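Long-range contacts in octenoyl-CoA reductase/carboxylase (Streptomyces sp., PDB 4A0S), which catalyses the NADPH-dependent reductive carboxylation of 2-octenoyl-CoA, probably supplying an extender unit for cinnabaramide polyketide biosynthesis: residues L225-S230 / V310-G315; A237-K242 / A379-M384; I247-V252 / C266-N271. All blocks are in the same frame, centred on the assembly; numbering follows the deposited sequence.

Contact 1: residues L225-S230 / V310-G315; sequences LIWGAS and VFEHTG. With NAP (NADP nicotinamide-adenine-dinucleotide phosphate), chain F.
W227 buries more surface here than any other residue, its indole pressed against V310 and E312 and its carbonyl oxygen bonded by H313. Two parallel strands at the centre of the Rossmann sheet meet, L225 beside V310 and I226 beside F311. F311 N bonds to L225 O at 2.7 Å, and W227 N returns a longer bond to F311 O.

Packing is tight round the indole. V310 CG1, set anti to its backbone N (chi1 -179°), meets the edge of the ring 3.3 Å from W227 NE1, which makes a weak hydrogen bond to S322 OG. E312 OE2 lies over one face of the same ring and is hydrogen-bonded to S322 and T318 of helix 316-325. T314 OG1, bonded to T318, lies 3.3 Å from W227 CB, the two side chains crossing at about a right angle.

Beyond W227 the chains separate, the CA-CA distance reaching 6.3 Å between G228 and T314, and NADP lies against this looser side. H313 NE2 still ties together the loops that follow the two strands, donating to W227 O at 2.7 Å from above the carbonyl plane in a bent bond (139° at the hydrogen). G228 CA approaches NAP O2B to 3.3 Å, where a CB would run into the ribose and the imidazole.

Backbone bonds and apolar groups join the strands, one imidazole bond joins the loops beyond them, and glycine leaves space for the cofactor. S322 and T318 at OE2, and G315 N on the syn lone pair of OE1, would probably stabilise a buried, charged E312 carboxylate.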
loop_
_atom_site.group_PDB
_atom_site.type_symbol
_atom_site.label_atom_id
_atom_site.label_comp_id
_atom_site.label_asym_id
_atom_site.label_seq_id
_atom_site.Cartn_x
_atom_site.Cartn_y
_atom_site.Cartn_z
ATOM N N LEU A 225 2.953 -19.911 6.959
ATOM C CA LEU A 225 2.458 -21.036 7.703
ATOM C C LEU A 225 1.036 -21.262 7.268
ATOM O O LEU A 225 0.207 -20.356 7.322
ATOM C CB LEU A 225 2.498 -20.747 9.188
ATOM C CG LEU A 225 2.088 -21.906 10.092
ATOM C CD1 LEU A 225 3.149 -22.993 10.055
ATOM C CD2 LEU A 225 1.894 -21.395 11.494
ATOM N N ILE A 226 0.750 -22.466 6.810
ATOM C CA ILE A 226 -0.551 -22.735 6.257
ATOM C C ILE A 226 -1.234 -23.755 7.145
ATOM O O ILE A 226 -0.835 -24.913 7.187
ATOM C CB ILE A 226 -0.446 -23.265 4.819
ATOM C CG1 ILE A 226 0.319 -22.253 3.953
ATOM C CG2 ILE A 226 -1.852 -23.551 4.250
ATOM C CD1 ILE A 226 0.859 -22.803 2.693
ATOM N N TRP A 227 -2.260 -23.308 7.853
ATOM C CA TRP A 227 -3.116 -24.210 8.604
ATOM C C TRP A 227 -4.002 -25.040 7.693
ATOM O O TRP A 227 -4.268 -24.653 6.549
ATOM C CB TRP A 227 -3.995 -23.412 9.542
ATOM C CG TRP A 227 -3.245 -22.793 10.639
ATOM C CD1 TRP A 227 -2.923 -21.470 10.769
ATOM C CD2 TRP A 227 -2.696 -23.456 11.773
ATOM N NE1 TRP A 227 -2.215 -21.269 11.914
ATOM C CE2 TRP A 227 -2.065 -22.469 12.562
ATOM C CE3 TRP A 227 -2.688 -24.788 12.215
ATOM C CZ2 TRP A 227 -1.423 -22.769 13.770
ATOM C CZ3 TRP A 227 -2.052 -25.089 13.412
ATOM C CH2 TRP A 227 -1.430 -24.081 14.179
ATOM N N GLY A 228 -4.482 -26.171 8.216
ATOM C CA GLY A 228 -5.386 -27.039 7.465
ATOM C C GLY A 228 -4.923 -27.150 6.031
ATOM O O GLY A 228 -5.720 -27.004 5.093
ATOM N N ALA A 229 -3.626 -27.415 5.868
ATOM C CA ALA A 229 -2.950 -27.178 4.595
ATOM C C ALA A 229 -3.339 -28.138 3.473
ATOM O O ALA A 229 -3.179 -27.814 2.309
ATOM C CB ALA A 229 -1.446 -27.173 4.785
ATOM N N SER A 230 -3.824 -29.323 3.821
ATOM C CA SER A 230 -4.124 -30.334 2.802
ATOM C C SER A 230 -5.517 -30.179 2.210
ATOM O O SER A 230 -5.851 -30.834 1.205
ATOM C CB SER A 230 -3.980 -31.747 3.385
ATOM O OG SER A 230 -4.992 -31.973 4.346
ATOM N N VAL A 310 0.641 -16.038 8.264
ATOM C CA VAL A 310 -0.034 -17.219 8.725
ATOM C C VAL A 310 -1.361 -17.242 8.007
ATOM O O VAL A 310 -2.142 -16.293 8.061
ATOM C CB VAL A 310 -0.263 -17.206 10.233
ATOM C CG1 VAL A 310 -0.957 -18.473 10.658
ATOM C CG2 VAL A 310 1.064 -17.020 10.950
ATOM N N PHE A 311 -1.600 -18.358 7.348
ATOM C CA PHE A 311 -2.778 -18.562 6.537
ATOM C C PHE A 311 -3.784 -19.283 7.420
ATOM O O PHE A 311 -3.651 -20.474 7.709
ATOM C CB PHE A 311 -2.388 -19.392 5.320
ATOM C CG PHE A 311 -3.488 -19.578 4.320
ATOM C CD1 PHE A 311 -4.350 -20.662 4.414
ATOM C CD2 PHE A 311 -3.638 -18.690 3.268
ATOM C CE1 PHE A 311 -5.372 -20.845 3.478
ATOM C CE2 PHE A 311 -4.635 -18.869 2.319
ATOM C CZ PHE A 311 -5.516 -19.949 2.436
ATOM N N GLU A 312 -4.755 -18.515 7.905
ATOM C CA GLU A 312 -5.767 -19.004 8.814
ATOM C C GLU A 312 -7.095 -19.324 8.164
ATOM O O GLU A 312 -7.464 -18.756 7.142
ATOM C CB GLU A 312 -6.004 -17.976 9.914
ATOM C CG GLU A 312 -5.269 -18.287 11.155
ATOM C CD GLU A 312 -5.938 -19.388 11.945
ATOM O OE1 GLU A 312 -7.077 -19.750 11.619
ATOM O OE2 GLU A 312 -5.328 -19.871 12.904
ATOM N N HIS A 313 -7.821 -20.242 8.789
ATOM C CA HIS A 313 -9.191 -20.557 8.408
ATOM C C HIS A 313 -9.695 -21.653 9.334
ATOM O O HIS A 313 -10.884 -21.904 9.419
ATOM C CB HIS A 313 -9.259 -21.029 6.971
ATOM C CG HIS A 313 -8.339 -22.165 6.677
ATOM N ND1 HIS A 313 -8.720 -23.485 6.801
ATOM C CD2 HIS A 313 -7.055 -22.179 6.249
ATOM C CE1 HIS A 313 -7.707 -24.262 6.458
ATOM N NE2 HIS A 313 -6.687 -23.493 6.122
ATOM N N THR A 314 -8.756 -22.290 10.026
ATOM C CA THR A 314 -9.063 -23.372 10.944
ATOM C C THR A 314 -9.779 -22.842 12.160
ATOM O O THR A 314 -10.545 -23.565 12.770
ATOM C CB THR A 314 -7.806 -24.121 11.376
ATOM O OG1 THR A 314 -6.688 -23.223 11.377
ATOM C CG2 THR A 314 -7.538 -25.257 10.412
ATOM N N GLY A 315 -9.501 -21.593 12.521
ATOM C CA GLY A 315 -10.348 -20.856 13.461
ATOM C C GLY A 315 -9.839 -20.738 14.877
ATOM O O GLY A 315 -8.634 -20.668 15.106
HETATM P PA NAP F . -11.443 -28.254 3.684
HETATM O O1A NAP F . -11.110 -28.648 2.197
HETATM O O2A NAP F . -12.275 -29.224 4.468
HETATM O O5B NAP F . -10.085 -28.085 4.387
HETATM C C5B NAP F . -10.107 -27.590 5.711
HETATM C C4B NAP F . -8.839 -28.092 6.382
HETATM O O4B NAP F . -8.860 -27.538 7.705
HETATM C C3B NAP F . -8.795 -29.628 6.528
HETATM O O3B NAP F . -7.738 -30.064 5.697
HETATM C C2B NAP F . -8.337 -29.860 7.960
HETATM O O2B NAP F . -6.915 -29.879 8.073
HETATM C C1B NAP F . -8.826 -28.662 8.694
HETATM N N9A NAP F . -10.225 -28.922 9.117
HETATM C C8A NAP F . -11.178 -29.649 8.511
HETATM N N7A NAP F . -12.320 -29.594 9.209
HETATM C C5A NAP F . -12.068 -28.824 10.258
HETATM C C6A NAP F . -12.839 -28.434 11.324
HETATM N N6A NAP F . -14.112 -28.820 11.397
HETATM N N1A NAP F . -12.292 -27.645 12.236
HETATM C C2A NAP F . -11.032 -27.231 12.136
HETATM N N3A NAP F . -10.250 -27.602 11.147
HETATM C C4A NAP F . -10.758 -28.395 10.199
HETATM O O3 NAP F . -12.157 -26.821 3.737
HETATM P PN NAP F . -11.598 -25.523 2.971
HETATM O O1N NAP F . -12.389 -25.573 1.617
HETATM O O2N NAP F . -10.094 -25.432 2.923
HETATM O O5D NAP F . -12.269 -24.423 3.912
HETATM C C5D NAP F . -11.681 -24.292 5.203
HETATM C C4D NAP F . -12.449 -23.189 5.875
HETATM O O4D NAP F . -12.301 -22.004 5.017
HETATM C C3D NAP F . -13.953 -23.454 5.947
HETATM O O3D NAP F . -14.316 -22.934 7.243
HETATM C C2D NAP F . -14.535 -22.614 4.830
HETATM O O2D NAP F . -15.894 -22.208 5.119
HETATM C C1D NAP F . -13.628 -21.407 4.966
HETATM N N1N NAP F . -13.538 -20.815 3.652
HETATM C C2N NAP F . -13.744 -19.455 3.567
HETATM C C3N NAP F . -13.645 -18.914 2.317
HETATM C C7N NAP F . -13.881 -17.456 2.226
HETATM O O7N NAP F . -14.043 -16.756 3.231
HETATM N N7N NAP F . -13.941 -17.036 0.991
HETATM C C4N NAP F . -13.350 -19.678 1.183
HETATM C C5N NAP F . -13.126 -21.041 1.257
HETATM C C6N NAP F . -13.216 -21.615 2.515
HETATM P P2B NAP F . -6.347 -30.519 9.436
HETATM O O1X NAP F . -4.825 -30.746 8.899
HETATM O O2X NAP F . -6.366 -29.437 10.630
HETATM O O3X NAP F . -7.212 -31.746 9.587
#

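Contact 2: residues A237-K242 / A379-M384; sequences AIQFVK and AVVPAM
Q239 reaches from its helix to V381 and pairs its terminal amide with both backbone polar atoms of that residue. At the root of the side chain, Q239 CB touches V380 CG1 loosely, at 4.1 Å. CG is anti to the carbonyl carbon (chi1 -65°), and the chain then runs extended, with chi2 at -167° carrying Q239 CD outward from the helix until it faces the backbone of V381, 3.5 Å from V381 O.

The tip divides into two bonds. Q239 OE1 accepts V381 N at 2.8 Å and also lies 3.2 Å from V381 CG2, the methyl standing between the backbone N and carbonyl carbon of its own residue. Q239 NE2 donates to V381 O at 2.7 Å, in a nearly straight bond (171° at the hydrogen) with the acceptor close to the amide plane. The extended backbone of V381 turns its N-H and C=O the same way, so one flat amide can satisfy both, much as a neighbouring strand would. Two opposed bonds fix the rotation of the amide and settle which end is oxygen. Q239 NE2 has a further acceptor in S235 O, one turn back in its own helix.

Beside this polar grip, F240 and V380 cross at about a right angle, F240 CE1 lying 3.7 Å from V380 CG2.

The contact fastens helix 232-243, which follows the first strand, 223-226, of the parallel Rossmann sheet, to the loop that leads from helix 365-376 into strand 384-389 of the other large sheet. L374 of helix 365-376 packs on both F240 and V380, Y207 meets the F240 ring edge-to-face, and F240 O accepts a hydrogen bond from Q220 of a second subunit.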
loop_
_atom_site.group_PDB
_atom_site.type_symbol
_atom_site.label_atom_id
_atom_site.label_comp_id
_atom_site.label_asym_id
_atom_site.label_seq_id
_atom_site.Cartn_x
_atom_site.Cartn_y
_atom_site.Cartn_z
ATOM N N ALA A 237 -3.211 -22.476 -1.353
ATOM C CA ALA A 237 -2.308 -21.609 -0.610
ATOM C C ALA A 237 -0.886 -22.105 -0.815
ATOM O O ALA A 237 0.009 -21.330 -1.146
ATOM C CB ALA A 237 -2.673 -21.598 0.862
ATOM N N ILE A 238 -0.688 -23.409 -0.657
ATOM C CA ILE A 238 0.636 -24.003 -0.883
ATOM C C ILE A 238 1.195 -23.627 -2.249
ATOM O O ILE A 238 2.361 -23.264 -2.380
ATOM C CB ILE A 238 0.590 -25.547 -0.762
ATOM C CG1 ILE A 238 0.466 -25.945 0.701
ATOM C CG2 ILE A 238 1.830 -26.187 -1.423
ATOM C CD1 ILE A 238 -0.116 -27.338 0.899
ATOM N N GLN A 239 0.352 -23.714 -3.267
ATOM C CA GLN A 239 0.804 -23.475 -4.621
ATOM C C GLN A 239 1.128 -22.018 -4.864
ATOM O O GLN A 239 2.131 -21.705 -5.508
ATOM C CB GLN A 239 -0.239 -23.954 -5.594
ATOM C CG GLN A 239 -0.432 -25.441 -5.529
ATOM C CD GLN A 239 -1.220 -25.893 -6.699
ATOM O OE1 GLN A 239 -0.743 -25.831 -7.830
ATOM N NE2 GLN A 239 -2.463 -26.260 -6.460
ATOM N N PHE A 240 0.293 -21.130 -4.343
ATOM C CA PHE A 240 0.564 -19.708 -4.470
ATOM C C PHE A 240 1.837 -19.335 -3.716
ATOM O O PHE A 240 2.627 -18.531 -4.205
ATOM C CB PHE A 240 -0.600 -18.885 -3.967
ATOM C CG PHE A 240 -1.820 -19.030 -4.799
ATOM C CD1 PHE A 240 -1.741 -18.985 -6.190
ATOM C CD2 PHE A 240 -3.053 -19.231 -4.204
ATOM C CE1 PHE A 240 -2.900 -19.133 -6.976
ATOM C CE2 PHE A 240 -4.195 -19.382 -4.980
ATOM C CZ PHE A 240 -4.114 -19.319 -6.359
ATOM N N VAL A 241 2.041 -19.939 -2.553
ATOM C CA VAL A 241 3.245 -19.659 -1.779
ATOM C C VAL A 241 4.460 -20.113 -2.585
ATOM O O VAL A 241 5.394 -19.340 -2.855
ATOM C CB VAL A 241 3.197 -20.307 -0.395
ATOM C CG1 VAL A 241 4.536 -20.083 0.336
ATOM C CG2 VAL A 241 2.044 -19.704 0.425
ATOM N N LYS A 242 4.420 -21.354 -3.028
ATOM C CA LYS A 242 5.532 -21.911 -3.777
ATOM C C LYS A 242 5.741 -21.118 -5.053
ATOM O O LYS A 242 6.841 -20.656 -5.317
ATOM C CB LYS A 242 5.275 -23.371 -4.089
ATOM C CG LYS A 242 5.451 -24.269 -2.873
ATOM C CD LYS A 242 5.235 -25.734 -3.226
ATOM C CE LYS A 242 6.297 -26.209 -4.240
ATOM N NZ LYS A 242 7.704 -26.171 -3.675
ATOM N N ALA A 379 1.022 -22.717 -13.848
ATOM C CA ALA A 379 1.792 -22.365 -12.673
ATOM C C ALA A 379 1.148 -22.960 -11.433
ATOM O O ALA A 379 1.830 -23.387 -10.509
ATOM C CB ALA A 379 1.884 -20.867 -12.534
ATOM N N VAL A 380 -0.176 -22.970 -11.435
ATOM C CA VAL A 380 -0.964 -23.491 -10.342
ATOM C C VAL A 380 -1.888 -24.540 -10.967
ATOM O O VAL A 380 -2.325 -24.400 -12.124
ATOM C CB VAL A 380 -1.733 -22.347 -9.646
ATOM C CG1 VAL A 380 -2.760 -22.872 -8.671
ATOM C CG2 VAL A 380 -0.742 -21.415 -8.918
ATOM N N VAL A 381 -2.144 -25.603 -10.215
ATOM C CA VAL A 381 -2.861 -26.754 -10.745
ATOM C C VAL A 381 -4.027 -27.071 -9.827
ATOM O O VAL A 381 -3.998 -26.703 -8.643
ATOM C CB VAL A 381 -1.948 -27.984 -10.900
ATOM C CG1 VAL A 381 -0.767 -27.676 -11.852
ATOM C CG2 VAL A 381 -1.476 -28.508 -9.519
ATOM N N PRO A 382 -5.066 -27.734 -10.378
ATOM C CA PRO A 382 -6.263 -28.047 -9.607
ATOM C C PRO A 382 -5.888 -29.031 -8.523
ATOM O O PRO A 382 -5.026 -29.877 -8.732
ATOM C CB PRO A 382 -7.181 -28.709 -10.635
ATOM C CG PRO A 382 -6.725 -28.183 -11.930
ATOM C CD PRO A 382 -5.237 -28.083 -11.795
ATOM N N ALA A 383 -6.542 -28.880 -7.377
ATOM C CA ALA A 383 -6.302 -29.667 -6.191
ATOM C C ALA A 383 -7.346 -30.780 -6.108
ATOM O O ALA A 383 -7.658 -31.251 -5.029
ATOM C CB ALA A 383 -6.388 -28.780 -4.971
ATOM N N MET A 384 -7.872 -31.201 -7.254
ATOM C CA MET A 384 -8.908 -32.229 -7.253
ATOM C C MET A 384 -8.305 -33.534 -6.802
ATOM O O MET A 384 -7.228 -33.904 -7.239
ATOM C CB MET A 384 -9.516 -32.376 -8.634
ATOM C CG MET A 384 -10.676 -33.343 -8.690
ATOM S SD MET A 384 -11.247 -33.402 -10.369
ATOM C CE MET A 384 -10.007 -34.466 -11.117
HETATM O O HOH W 1 1.601 -25.539 -8.354
#

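Contact 3: residues I247-V252 / C266-N271; sequences IPVAVV and CDLVIN. With NAP (NADP nicotinamide-adenine-dinucleotide phosphate), chain F.
A250 and I270 are the centre of the pairing between the two strands of a beta-alpha-beta unit, whose crossover is helix 255-263, at the edge of the Rossmann sheet. The strands run parallel, 20° apart. I270 N gives a short bond of 2.6 Å to A250 O, running nearly along the C=O axis; A250 N bonds to L268 O and V252 N to I270 O on either side of it.

Side chains line both faces. On one, V249 CG1 packs 3.8 Å from I270 CD1, while V249 CG2 meets L268 CD1 at 3.9 Å. L268 CD1 also reaches I247 CG2, closer still at 3.5 Å. An alanine in place of V249 would remove both methyls and is likely to leave a gap beside I270 CD1 and L268 CD1, freeing those chain ends to shift. On the other face C266 SG, held anti to its backbone N (chi1 -170°), is brought to 3.5 Å from A250 CB and also touches the ring of P248, and further along V252 CG2 meets V269 CG1.

Helices hold these layers from outside. Helix 285-303 lies over V249 and I270, helix 255-263 over A250, V252 and V269, and I238 of helix 232-243 reaches C266. N271 closes its strand as the N-cap of the next helix, OD1 accepting A273 N.

The end of strand 247-252 borders the NADP pocket at the 2'-phosphate, which distinguishes NADP from NAD: V252 CA lies 3.2 Å from the phosphate oxygen O1X of NAP.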
loop_
_atom_site.group_PDB
_atom_site.type_symbol
_atom_site.label_atom_id
_atom_site.label_comp_id
_atom_site.label_asym_id
_atom_site.label_seq_id
_atom_site.Cartn_x
_atom_site.Cartn_y
_atom_site.Cartn_z
ATOM N N ILE A 247 7.902 -19.737 1.004
ATOM C CA ILE A 247 8.290 -20.978 1.642
ATOM C C ILE A 247 7.078 -21.397 2.457
ATOM O O ILE A 247 6.812 -20.808 3.504
ATOM C CB ILE A 247 9.527 -20.792 2.523
ATOM C CG1 ILE A 247 10.747 -20.436 1.660
ATOM C CG2 ILE A 247 9.820 -22.057 3.296
ATOM C CD1 ILE A 247 11.747 -19.520 2.336
ATOM N N PRO A 248 6.309 -22.376 1.950
ATOM C CA PRO A 248 5.123 -22.748 2.705
ATOM C C PRO A 248 5.498 -23.701 3.814
ATOM O O PRO A 248 6.357 -24.560 3.623
ATOM C CB PRO A 248 4.262 -23.455 1.664
ATOM C CG PRO A 248 5.258 -24.118 0.759
ATOM C CD PRO A 248 6.476 -23.201 0.733
ATOM N N VAL A 249 4.903 -23.533 4.984
ATOM C CA VAL A 249 4.999 -24.566 5.990
ATOM C C VAL A 249 3.588 -25.062 6.265
ATOM O O VAL A 249 2.734 -24.330 6.754
ATOM C CB VAL A 249 5.731 -24.107 7.265
ATOM C CG1 VAL A 249 5.880 -25.262 8.221
ATOM C CG2 VAL A 249 7.108 -23.573 6.916
ATOM N N ALA A 250 3.349 -26.314 5.899
ATOM C CA ALA A 250 2.039 -26.890 6.021
ATOM C C ALA A 250 1.848 -27.357 7.440
ATOM O O ALA A 250 2.726 -27.994 8.006
ATOM C CB ALA A 250 1.893 -28.055 5.053
ATOM N N VAL A 251 0.693 -27.044 8.013
ATOM C CA VAL A 251 0.281 -27.678 9.247
ATOM C C VAL A 251 -0.846 -28.621 8.900
ATOM O O VAL A 251 -1.874 -28.205 8.365
ATOM C CB VAL A 251 -0.153 -26.682 10.323
ATOM C CG1 VAL A 251 -0.357 -27.410 11.653
ATOM C CG2 VAL A 251 0.870 -25.585 10.457
ATOM N N VAL A 252 -0.631 -29.902 9.182
ATOM C CA VAL A 252 -1.639 -30.917 8.915
ATOM C C VAL A 252 -1.855 -31.739 10.181
ATOM O O VAL A 252 -1.011 -31.743 11.082
ATOM C CB VAL A 252 -1.226 -31.865 7.756
ATOM C CG1 VAL A 252 -1.135 -31.108 6.437
ATOM C CG2 VAL A 252 0.076 -32.598 8.075
ATOM N N CYS A 266 4.860 -29.006 -0.908
ATOM C CA CYS A 266 5.150 -28.452 0.402
ATOM C C CYS A 266 5.956 -29.465 1.191
ATOM O O CYS A 266 5.388 -30.429 1.727
ATOM C CB CYS A 266 3.866 -28.164 1.155
ATOM S SG CYS A 266 4.201 -27.220 2.624
ATOM N N ASP A 267 7.272 -29.275 1.259
ATOM C CA ASP A 267 8.105 -30.257 1.938
ATOM C C ASP A 267 8.399 -29.897 3.383
ATOM O O ASP A 267 8.991 -30.702 4.114
ATOM C CB ASP A 267 9.404 -30.519 1.176
ATOM C CG ASP A 267 10.399 -29.419 1.345
ATOM O OD1 ASP A 267 10.070 -28.276 0.979
ATOM O OD2 ASP A 267 11.516 -29.707 1.848
ATOM N N LEU A 268 7.991 -28.700 3.790
ATOM C CA LEU A 268 8.043 -28.324 5.191
ATOM C C LEU A 268 6.668 -28.527 5.772
ATOM O O LEU A 268 5.704 -27.839 5.417
ATOM C CB LEU A 268 8.495 -26.881 5.378
ATOM C CG LEU A 268 9.851 -26.549 4.753
ATOM C CD1 LEU A 268 10.144 -25.092 5.017
ATOM C CD2 LEU A 268 10.971 -27.459 5.277
ATOM N N VAL A 269 6.584 -29.519 6.642
ATOM C CA VAL A 269 5.320 -29.943 7.168
ATOM C C VAL A 269 5.418 -30.080 8.664
ATOM O O VAL A 269 6.391 -30.626 9.196
ATOM C CB VAL A 269 4.892 -31.285 6.551
ATOM C CG1 VAL A 269 3.492 -31.641 6.994
ATOM C CG2 VAL A 269 4.986 -31.199 5.039
ATOM N N ILE A 270 4.409 -29.539 9.334
ATOM C CA ILE A 270 4.267 -29.674 10.774
ATOM C C ILE A 270 2.996 -30.470 11.028
ATOM O O ILE A 270 1.913 -30.053 10.628
ATOM C CB ILE A 270 4.182 -28.292 11.486
ATOM C CG1 ILE A 270 5.507 -27.532 11.381
ATOM C CG2 ILE A 270 3.794 -28.448 12.943
ATOM C CD1 ILE A 270 5.433 -26.072 11.873
ATOM N N ASN A 271 3.124 -31.627 11.671
ATOM C CA ASN A 271 1.934 -32.325 12.116
ATOM C C ASN A 271 1.492 -31.686 13.429
ATOM O O ASN A 271 2.285 -31.562 14.355
ATOM C CB ASN A 271 2.191 -33.824 12.279
ATOM C CG ASN A 271 0.912 -34.602 12.501
ATOM O OD1 ASN A 271 0.150 -34.318 13.435
ATOM N ND2 ASN A 271 0.650 -35.583 11.628
HETATM P PA NAP F . -11.443 -28.254 3.684
HETATM O O1A NAP F . -11.110 -28.648 2.197
HETATM O O2A NAP F . -12.275 -29.224 4.468
HETATM O O5B NAP F . -10.085 -28.085 4.387
HETATM C C5B NAP F . -10.107 -27.590 5.711
HETATM C C4B NAP F . -8.839 -28.092 6.382
HETATM O O4B NAP F . -8.860 -27.538 7.705
HETATM C C3B NAP F . -8.795 -29.628 6.528
HETATM O O3B NAP F . -7.738 -30.064 5.697
HETATM C C2B NAP F . -8.337 -29.860 7.960
HETATM O O2B NAP F . -6.915 -29.879 8.073
HETATM C C1B NAP F . -8.826 -28.662 8.694
HETATM N N9A NAP F . -10.225 -28.922 9.117
HETATM C C8A NAP F . -11.178 -29.649 8.511
HETATM N N7A NAP F . -12.320 -29.594 9.209
HETATM C C5A NAP F . -12.068 -28.824 10.258
HETATM C C6A NAP F . -12.839 -28.434 11.324
HETATM N N6A NAP F . -14.112 -28.820 11.397
HETATM N N1A NAP F . -12.292 -27.645 12.236
HETATM C C2A NAP F . -11.032 -27.231 12.136
HETATM N N3A NAP F . -10.250 -27.602 11.147
HETATM C C4A NAP F . -10.758 -28.395 10.199
HETATM O O3 NAP F . -12.157 -26.821 3.737
HETATM P PN NAP F . -11.598 -25.523 2.971
HETATM O O1N NAP F . -12.389 -25.573 1.617
HETATM O O2N NAP F . -10.094 -25.432 2.923
HETATM O O5D NAP F . -12.269 -24.423 3.912
HETATM C C5D NAP F . -11.681 -24.292 5.203
HETATM C C4D NAP F . -12.449 -23.189 5.875
HETATM O O4D NAP F . -12.301 -22.004 5.017
HETATM C C3D NAP F . -13.953 -23.454 5.947
HETATM O O3D NAP F . -14.316 -22.934 7.243
HETATM C C2D NAP F . -14.535 -22.614 4.830
HETATM O O2D NAP F . -15.894 -22.208 5.119
HETATM C C1D NAP F . -13.628 -21.407 4.966
HETATM N N1N NAP F . -13.538 -20.815 3.652
HETATM C C2N NAP F . -13.744 -19.455 3.567
HETATM C C3N NAP F . -13.645 -18.914 2.317
HETATM C C7N NAP F . -13.881 -17.456 2.226
HETATM O O7N NAP F . -14.043 -16.756 3.231
HETATM N N7N NAP F . -13.941 -17.036 0.991
HETATM C C4N NAP F . -13.350 -19.678 1.183
HETATM C C5N NAP F . -13.126 -21.041 1.257
HETATM C C6N NAP F . -13.216 -21.615 2.515
HETATM P P2B NAP F . -6.347 -30.519 9.436
HETATM O O1X NAP F . -4.825 -30.746 8.899
HETATM O O2X NAP F . -6.366 -29.437 10.630
HETATM O O3X NAP F . -7.212 -31.746 9.587
HETATM O O HOH W 2 7.681 -26.096 1.772
#

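From the N terminus, the chain first lays down 225-230, then helix segment 237-242, then 247-252, which lines up beside the first strand at once. Contact 3 is the first to close, joining 247-252 to 266-271 across a short helical crossover. Contact 1 closes next, when 310-315 returns beside 225-230, and contact 2 last, when 379-384 reaches back to the helix. Contact 3 is nested within the loops of both others, whereas contacts 1 and 2 cross. Contacts 1 and 3 share one parallel sheet, bonded through I226 to V249 and V251, and both touch NADP; contact 2 ties the helix packed on that sheet to the chain leaving the Rossmann domain.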